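Local coordinates for guanine nucleotide exchange factor p115rhogef (Homo sapiens, PDB 1IAP), which probably activates Rho-family GTPases by promoting nucleotide exchange and, through the RGS-like domain described here, engages heterotrimeric G-protein alpha subunits, at residues 34-39 and 99-104; 61-64 and 70-73. One frame throughout, in Å; residues are numbered along the deposited sequence.

Contact 1 of 2, residues 34-39 and 99-104; sequences LLCCLH and QEVVQS
Cys36 and Val101 meet tip to tip, and one residue further on Cys37 and Val102 touch along their flanks. The two helices thus join through a pair of small sulfur-to-methyl contacts built in different ways. In the first, the CB-SG bond of Cys36 runs almost straight at the methyl, bringing SG to 3.6 Å from Val101 CG1. The rotation that does this places SG on the far side of CB from the backbone N (chi1 175°), while CG1 of Val101 is extended in the same sense from its own helix. In the second, Cys37 has the other turn, SG lying beside its backbone N (chi1 -74°), and the methyl approaches nearly square to the CB-SG bond. The result is a looser touch, 4.1 Å between Cys37 SG and Val102 CG1. Short side chains suit backbones this close: Cys37 CA and Val102 CA are 5.7 Å apart. Neighbours in sequence, the two thiols diverge enough to serve separate valines, and no hydrogen bond crosses between the segments. At the end of 99-104, Ser104 OG donates to Val101 O at 2.6 Å, tilted from the carbonyl plane, and helps occupy an acceptor that Gln105 also reaches weakly. This buried seam joins helix 32-43 to helix 91-103 within the all-helical RGS-like domain. Helix 48-63 packs alongside it, Phe58 and Phe62 against Cys36, while Leu34, Leu35 and Leu38 carry helix 32-43 onto helices 15-28 and 171-187.

Contact 2 of 2, residues 61-64 and 70-73; sequences SFLE and RVPV
Phe62 O takes the amide of Val71 in a nearly straight hydrogen bond: N to O is 2.9 Å, the N-H points at the acceptor at 169°, and the donor lies in the carbonyl plane. The same oxygen receives a C-H...O contact from Arg70 CA at 3.3 Å, so Arg70 and Val71, one by a C-H contact and one by a hydrogen bond, meet the same carbonyl in the last turn of the helix. Beside it, Arg70 NE reaches Leu63 O at 3.3 Å, coming from above that carbonyl's plane, and shares itself in a weak bond with Glu64 O. Both oxygens lie at the guanidinium edge, where its positive charge would probably be favoured by carbonyls at a helix C-terminal end. What puts the group there is an arginine chain that stays extended from CG to NE and starts anti to the backbone N (chi1 -169°). The apolar side is built on Leu63, whose CD2 touches Val73 CG2 at 3.9 Å and Val71 CG2 at 4.1 Å; Val73 CG2 also sits over the rim of one guanidinium face. A wider pi-type turn at 61-63 accompanies this arrangement. Thus the loop between helices 48-63 and 75-81 folds back on the end of the first of them. Val73 and Leu63 lean on helix 75-81 through Ala78 and Leu81; Val71 touches Cys36 of helix 32-43, and Phe62 also rests on Leu35 of that helix.

How the contacts relate
Contact 1 lies deeper, its centre about 9 Å from that of the chain against about 14 Å for contact 2, which runs out to the exposed Arg70. Place and chemistry agree: the buried helix pair meets through thiols and methyls alone, whereas the partly buried helix end adds backbone carbonyls, an amide and an arginine to its methyl contacts. Contact 1 joins elements far apart in sequence; contact 2 closes a short turn-back lying between them in the chain. The two also touch directly. His39 and Phe62 meet edge to face, with His39 ND1 3.5 Å from Phe62 CE1, and Val101 CG2 packs against Leu63 CD2 at 3.7 Å.

Contact 1 of 2, residues 34-39 and 99-104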
ATOM      1  N   LEU A  34       3.906   1.854  -4.268  1.00 21.31           N
ATOM      2  CA  LEU A  34       3.122   2.230  -3.097  1.00 18.75           C
ATOM      3  C   LEU A  34       2.672   0.995  -2.323  1.00 15.46           C
ATOM      4  O   LEU A  34       2.779   0.965  -1.109  1.00 19.76           O
ATOM      5  CB  LEU A  34       1.897   3.066  -3.499  1.00 22.21           C
ATOM      6  CG  LEU A  34       0.932   3.519  -2.387  1.00 21.96           C
ATOM      7  CD1 LEU A  34       1.657   4.339  -1.313  1.00 19.11           C
ATOM      8  CD2 LEU A  34      -0.196   4.338  -2.996  1.00 24.14           C
ATOM      9  N   LEU A  35       2.202  -0.026  -3.036  1.00 19.09           N
ATOM     10  CA  LEU A  35       1.739  -1.252  -2.393  1.00 22.70           C
ATOM     11  C   LEU A  35       2.875  -1.944  -1.647  1.00 22.24           C
ATOM     12  O   LEU A  35       2.672  -2.505  -0.573  1.00 22.45           O
ATOM     13  CB  LEU A  35       1.130  -2.199  -3.427  1.00 19.16           C
ATOM     14  CG  LEU A  35      -0.157  -1.705  -4.095  1.00 21.99           C
ATOM     15  CD1 LEU A  35      -0.554  -2.652  -5.208  1.00 20.51           C
ATOM     16  CD2 LEU A  35      -1.270  -1.562  -3.060  1.00 18.09           C
ATOM     17  N   CYS A  36       4.068  -1.876  -2.224  1.00 23.05           N
ATOM     18  CA  CYS A  36       5.260  -2.472  -1.636  1.00 21.42           C
ATOM     19  C   CYS A  36       5.585  -1.803  -0.296  1.00 21.63           C
ATOM     20  O   CYS A  36       5.824  -2.478   0.707  1.00 21.26           O
ATOM     21  CB  CYS A  36       6.433  -2.338  -2.611  1.00 22.85           C
ATOM     22  SG  CYS A  36       8.014  -2.910  -1.975  1.00 23.23           S
ATOM     23  N   CYS A  37       5.550  -0.474  -0.279  1.00 19.05           N
ATOM     24  CA  CYS A  37       5.830   0.290   0.931  1.00 23.59           C
ATOM     25  C   CYS A  37       4.825  -0.018   2.040  1.00 27.04           C
ATOM     26  O   CYS A  37       5.197  -0.121   3.208  1.00 25.40           O
ATOM     27  CB  CYS A  37       5.820   1.792   0.635  1.00 24.06           C
ATOM     28  SG  CYS A  37       7.260   2.393  -0.283  1.00 26.99           S
ATOM     29  N   LEU A  38       3.555  -0.165   1.670  1.00 20.74           N
ATOM     30  CA  LEU A  38       2.512  -0.462   2.651  1.00 18.43           C
ATOM     31  C   LEU A  38       2.714  -1.855   3.254  1.00 21.09           C
ATOM     32  O   LEU A  38       2.606  -2.033   4.466  1.00 23.03           O
ATOM     33  CB  LEU A  38       1.121  -0.353   2.009  1.00 20.45           C
ATOM     34  CG  LEU A  38       0.721   1.001   1.412  1.00 26.19           C
ATOM     35  CD1 LEU A  38      -0.681   0.921   0.784  1.00 23.05           C
ATOM     36  CD2 LEU A  38       0.759   2.079   2.486  1.00 21.49           C
ATOM     37  N   HIS A  39       3.035  -2.836   2.411  1.00 20.82           N
ATOM     38  CA  HIS A  39       3.245  -4.198   2.895  1.00 26.30           C
ATOM     39  C   HIS A  39       4.509  -4.314   3.742  1.00 25.98           C
ATOM     40  O   HIS A  39       4.580  -5.137   4.657  1.00 25.29           O
ATOM     41  CB  HIS A  39       3.292  -5.185   1.733  1.00 21.69           C
ATOM     42  CG  HIS A  39       1.948  -5.485   1.145  1.00 20.34           C
ATOM     43  ND1 HIS A  39       1.669  -6.667   0.498  1.00 26.83           N
ATOM     44  CD2 HIS A  39       0.806  -4.757   1.110  1.00 20.56           C
ATOM     45  CE1 HIS A  39       0.413  -6.656   0.085  1.00 26.13           C
ATOM     46  NE2 HIS A  39      -0.131  -5.507   0.445  1.00 17.75           N
ATOM     47  N   GLN A  99      14.138  -2.465   4.248  1.00 29.27           N
ATOM     48  CA  GLN A  99      14.457  -1.038   4.313  1.00 30.73           C
ATOM     49  C   GLN A  99      15.104  -0.507   3.031  1.00 31.55           C
ATOM     50  O   GLN A  99      14.802   0.605   2.598  1.00 30.17           O
ATOM     51  CB  GLN A  99      15.347  -0.727   5.524  1.00 35.88           C
ATOM     52  CG  GLN A  99      14.751  -1.114   6.880  1.00 49.64           C
ATOM     53  CD  GLN A  99      13.476  -0.356   7.243  1.00 58.04           C
ATOM     54  OE1 GLN A  99      12.710   0.073   6.376  1.00 60.41           O
ATOM     55  NE2 GLN A  99      13.238  -0.204   8.542  1.00 63.24           N
ATOM     56  N   GLU A 100      15.991  -1.300   2.428  1.00 33.72           N
ATOM     57  CA  GLU A 100      16.660  -0.900   1.190  1.00 32.58           C
ATOM     58  C   GLU A 100      15.675  -0.863   0.029  1.00 31.78           C
ATOM     59  O   GLU A 100      15.768  -0.004  -0.850  1.00 31.91           O
ATOM     60  CB  GLU A 100      17.813  -1.847   0.853  1.00 36.39           C
ATOM     61  CG  GLU A 100      19.048  -1.674   1.722  1.00 45.15           C
ATOM     62  CD  GLU A 100      20.227  -2.502   1.230  1.00 53.82           C
ATOM     63  OE1 GLU A 100      20.782  -2.171   0.159  1.00 52.03           O
ATOM     64  OE2 GLU A 100      20.593  -3.484   1.911  1.00 56.86           O
ATOM     65  N   VAL A 101      14.749  -1.816   0.015  1.00 27.94           N
ATOM     66  CA  VAL A 101      13.737  -1.870  -1.032  1.00 27.52           C
ATOM     67  C   VAL A 101      12.791  -0.676  -0.882  1.00 24.52           C
ATOM     68  O   VAL A 101      12.462  -0.013  -1.863  1.00 31.58           O
ATOM     69  CB  VAL A 101      12.922  -3.178  -0.972  1.00 27.41           C
ATOM     70  CG1 VAL A 101      11.649  -3.047  -1.810  1.00 30.19           C
ATOM     71  CG2 VAL A 101      13.764  -4.350  -1.484  1.00 20.99           C
ATOM     72  N   VAL A 102      12.376  -0.403   0.352  1.00 22.84           N
ATOM     73  CA  VAL A 102      11.469   0.707   0.644  1.00 21.90           C
ATOM     74  C   VAL A 102      12.127   2.043   0.313  1.00 28.00           C
ATOM     75  O   VAL A 102      11.491   2.929  -0.251  1.00 23.22           O
ATOM     76  CB  VAL A 102      11.028   0.710   2.127  1.00 19.68           C
ATOM     77  CG1 VAL A 102      10.248   1.987   2.460  1.00 21.85           C
ATOM     78  CG2 VAL A 102      10.166  -0.502   2.416  1.00 19.40           C
ATOM     79  N   GLN A 103      13.414   2.165   0.624  1.00 25.97           N
ATOM     80  CA  GLN A 103      14.147   3.399   0.356  1.00 28.05           C
ATOM     81  C   GLN A 103      14.147   3.714  -1.140  1.00 25.07           C
ATOM     82  O   GLN A 103      13.934   4.862  -1.537  1.00 29.18           O
ATOM     83  CB  GLN A 103      15.582   3.285   0.889  1.00 37.03           C
ATOM     84  CG  GLN A 103      16.278   4.617   1.123  1.00 48.83           C
ATOM     85  CD  GLN A 103      16.793   5.257  -0.155  1.00 57.67           C
ATOM     86  OE1 GLN A 103      16.566   6.441  -0.405  1.00 65.06           O
ATOM     87  NE2 GLN A 103      17.499   4.475  -0.965  1.00 60.37           N
ATOM     88  N   SER A 104      14.334   2.683  -1.962  1.00 31.70           N
ATOM     89  CA  SER A 104      14.360   2.836  -3.415  1.00 33.79           C
ATOM     90  C   SER A 104      13.006   3.145  -4.067  1.00 35.73           C
ATOM     91  O   SER A 104      12.938   3.366  -5.279  1.00 36.43           O
ATOM     92  CB  SER A 104      14.974   1.594  -4.067  1.00 37.30           C
ATOM     93  OG  SER A 104      14.258   0.422  -3.714  1.00 42.98           O
TER

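Contact 2 of 2, residues 61-64 and 70-73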
ATOM      1  N   SER A  61       5.657 -11.179  -4.380  1.00 19.95           N
ATOM      2  CA  SER A  61       4.784 -10.142  -4.918  1.00 22.71           C
ATOM      3  C   SER A  61       5.484  -8.925  -5.517  1.00 28.40           C
ATOM      4  O   SER A  61       5.031  -8.387  -6.532  1.00 22.65           O
ATOM      5  CB  SER A  61       3.811  -9.653  -3.837  1.00 24.72           C
ATOM      6  OG  SER A  61       2.865 -10.650  -3.494  1.00 26.55           O
ATOM      7  N   PHE A  62       6.596  -8.503  -4.911  1.00 24.58           N
ATOM      8  CA  PHE A  62       7.277  -7.294  -5.370  1.00 21.89           C
ATOM      9  C   PHE A  62       8.722  -7.381  -5.823  1.00 27.15           C
ATOM     10  O   PHE A  62       9.194  -6.481  -6.528  1.00 21.15           O
ATOM     11  CB  PHE A  62       7.208  -6.223  -4.271  1.00 18.45           C
ATOM     12  CG  PHE A  62       5.831  -5.999  -3.722  1.00 21.61           C
ATOM     13  CD1 PHE A  62       5.485  -6.485  -2.466  1.00 22.45           C
ATOM     14  CD2 PHE A  62       4.878  -5.304  -4.460  1.00 18.51           C
ATOM     15  CE1 PHE A  62       4.204  -6.288  -1.952  1.00 23.62           C
ATOM     16  CE2 PHE A  62       3.598  -5.103  -3.956  1.00 22.76           C
ATOM     17  CZ  PHE A  62       3.260  -5.595  -2.699  1.00 21.96           C
ATOM     18  N   LEU A  63       9.426  -8.442  -5.439  1.00 24.44           N
ATOM     19  CA  LEU A  63      10.846  -8.547  -5.776  1.00 22.33           C
ATOM     20  C   LEU A  63      11.255  -9.599  -6.807  1.00 27.97           C
ATOM     21  O   LEU A  63      12.242  -9.416  -7.523  1.00 30.08           O
ATOM     22  CB  LEU A  63      11.658  -8.715  -4.479  1.00 23.78           C
ATOM     23  CG  LEU A  63      11.283  -7.783  -3.311  1.00 20.13           C
ATOM     24  CD1 LEU A  63      12.076  -8.125  -2.046  1.00 18.64           C
ATOM     25  CD2 LEU A  63      11.502  -6.331  -3.702  1.00 22.20           C
ATOM     26  N   GLU A  64      10.498 -10.687  -6.902  1.00 27.13           N
ATOM     27  CA  GLU A  64      10.815 -11.750  -7.853  1.00 30.27           C
ATOM     28  C   GLU A  64      10.628 -11.347  -9.319  1.00 33.48           C
ATOM     29  O   GLU A  64       9.711 -10.598  -9.656  1.00 32.26           O
ATOM     30  CB  GLU A  64      10.006 -13.010  -7.533  1.00 33.45           C
ATOM     31  CG  GLU A  64      10.341 -14.193  -8.420  1.00 42.71           C
ATOM     32  CD  GLU A  64       9.834 -15.495  -7.855  1.00 55.10           C
ATOM     33  OE1 GLU A  64       8.607 -15.619  -7.642  1.00 60.59           O
ATOM     34  OE2 GLU A  64      10.667 -16.395  -7.622  1.00 59.06           O
ATOM     35  N   ARG A  70       6.143  -6.296  -9.626  1.00 23.57           N
ATOM     36  CA  ARG A  70       7.570  -6.106  -9.406  1.00 27.11           C
ATOM     37  C   ARG A  70       7.958  -4.639  -9.377  1.00 24.18           C
ATOM     38  O   ARG A  70       7.577  -3.864 -10.259  1.00 26.39           O
ATOM     39  CB  ARG A  70       8.395  -6.827 -10.473  1.00 22.40           C
ATOM     40  CG  ARG A  70       9.884  -6.894 -10.139  1.00 25.98           C
ATOM     41  CD  ARG A  70      10.643  -7.765 -11.132  1.00 28.30           C
ATOM     42  NE  ARG A  70      11.881  -8.277 -10.552  1.00 43.18           N
ATOM     43  CZ  ARG A  70      13.100  -7.870 -10.889  1.00 49.12           C
ATOM     44  NH1 ARG A  70      13.265  -6.934 -11.816  1.00 54.93           N
ATOM     45  NH2 ARG A  70      14.158  -8.386 -10.278  1.00 50.35           N
ATOM     46  N   VAL A  71       8.667  -4.261  -8.319  1.00 22.05           N
ATOM     47  CA  VAL A  71       9.145  -2.897  -8.150  1.00 24.60           C
ATOM     48  C   VAL A  71      10.631  -2.892  -8.508  1.00 24.80           C
ATOM     49  O   VAL A  71      11.272  -3.943  -8.505  1.00 25.64           O
ATOM     50  CB  VAL A  71       8.979  -2.411  -6.683  1.00 30.78           C
ATOM     51  CG1 VAL A  71       7.514  -2.460  -6.262  1.00 25.52           C
ATOM     52  CG2 VAL A  71       9.830  -3.250  -5.736  1.00 28.90           C
ATOM     53  N   PRO A  72      11.178  -1.726  -8.894  1.00 24.49           N
ATOM     54  CA  PRO A  72      12.605  -1.667  -9.235  1.00 26.26           C
ATOM     55  C   PRO A  72      13.432  -1.983  -7.981  1.00 24.87           C
ATOM     56  O   PRO A  72      13.419  -1.237  -6.999  1.00 28.61           O
ATOM     57  CB  PRO A  72      12.787  -0.224  -9.721  1.00 29.40           C
ATOM     58  CG  PRO A  72      11.669   0.530  -9.044  1.00 29.67           C
ATOM     59  CD  PRO A  72      10.518  -0.434  -9.151  1.00 27.97           C
ATOM     60  N   VAL A  73      14.110  -3.125  -8.020  1.00 26.12           N
ATOM     61  CA  VAL A  73      14.908  -3.610  -6.898  1.00 26.08           C
ATOM     62  C   VAL A  73      16.363  -3.151  -6.939  1.00 30.06           C
ATOM     63  O   VAL A  73      16.987  -3.145  -7.999  1.00 29.56           O
ATOM     64  CB  VAL A  73      14.899  -5.164  -6.866  1.00 29.29           C
ATOM     65  CG1 VAL A  73      15.538  -5.686  -5.578  1.00 30.89           C
ATOM     66  CG2 VAL A  73      13.476  -5.695  -7.016  1.00 31.03           C
TER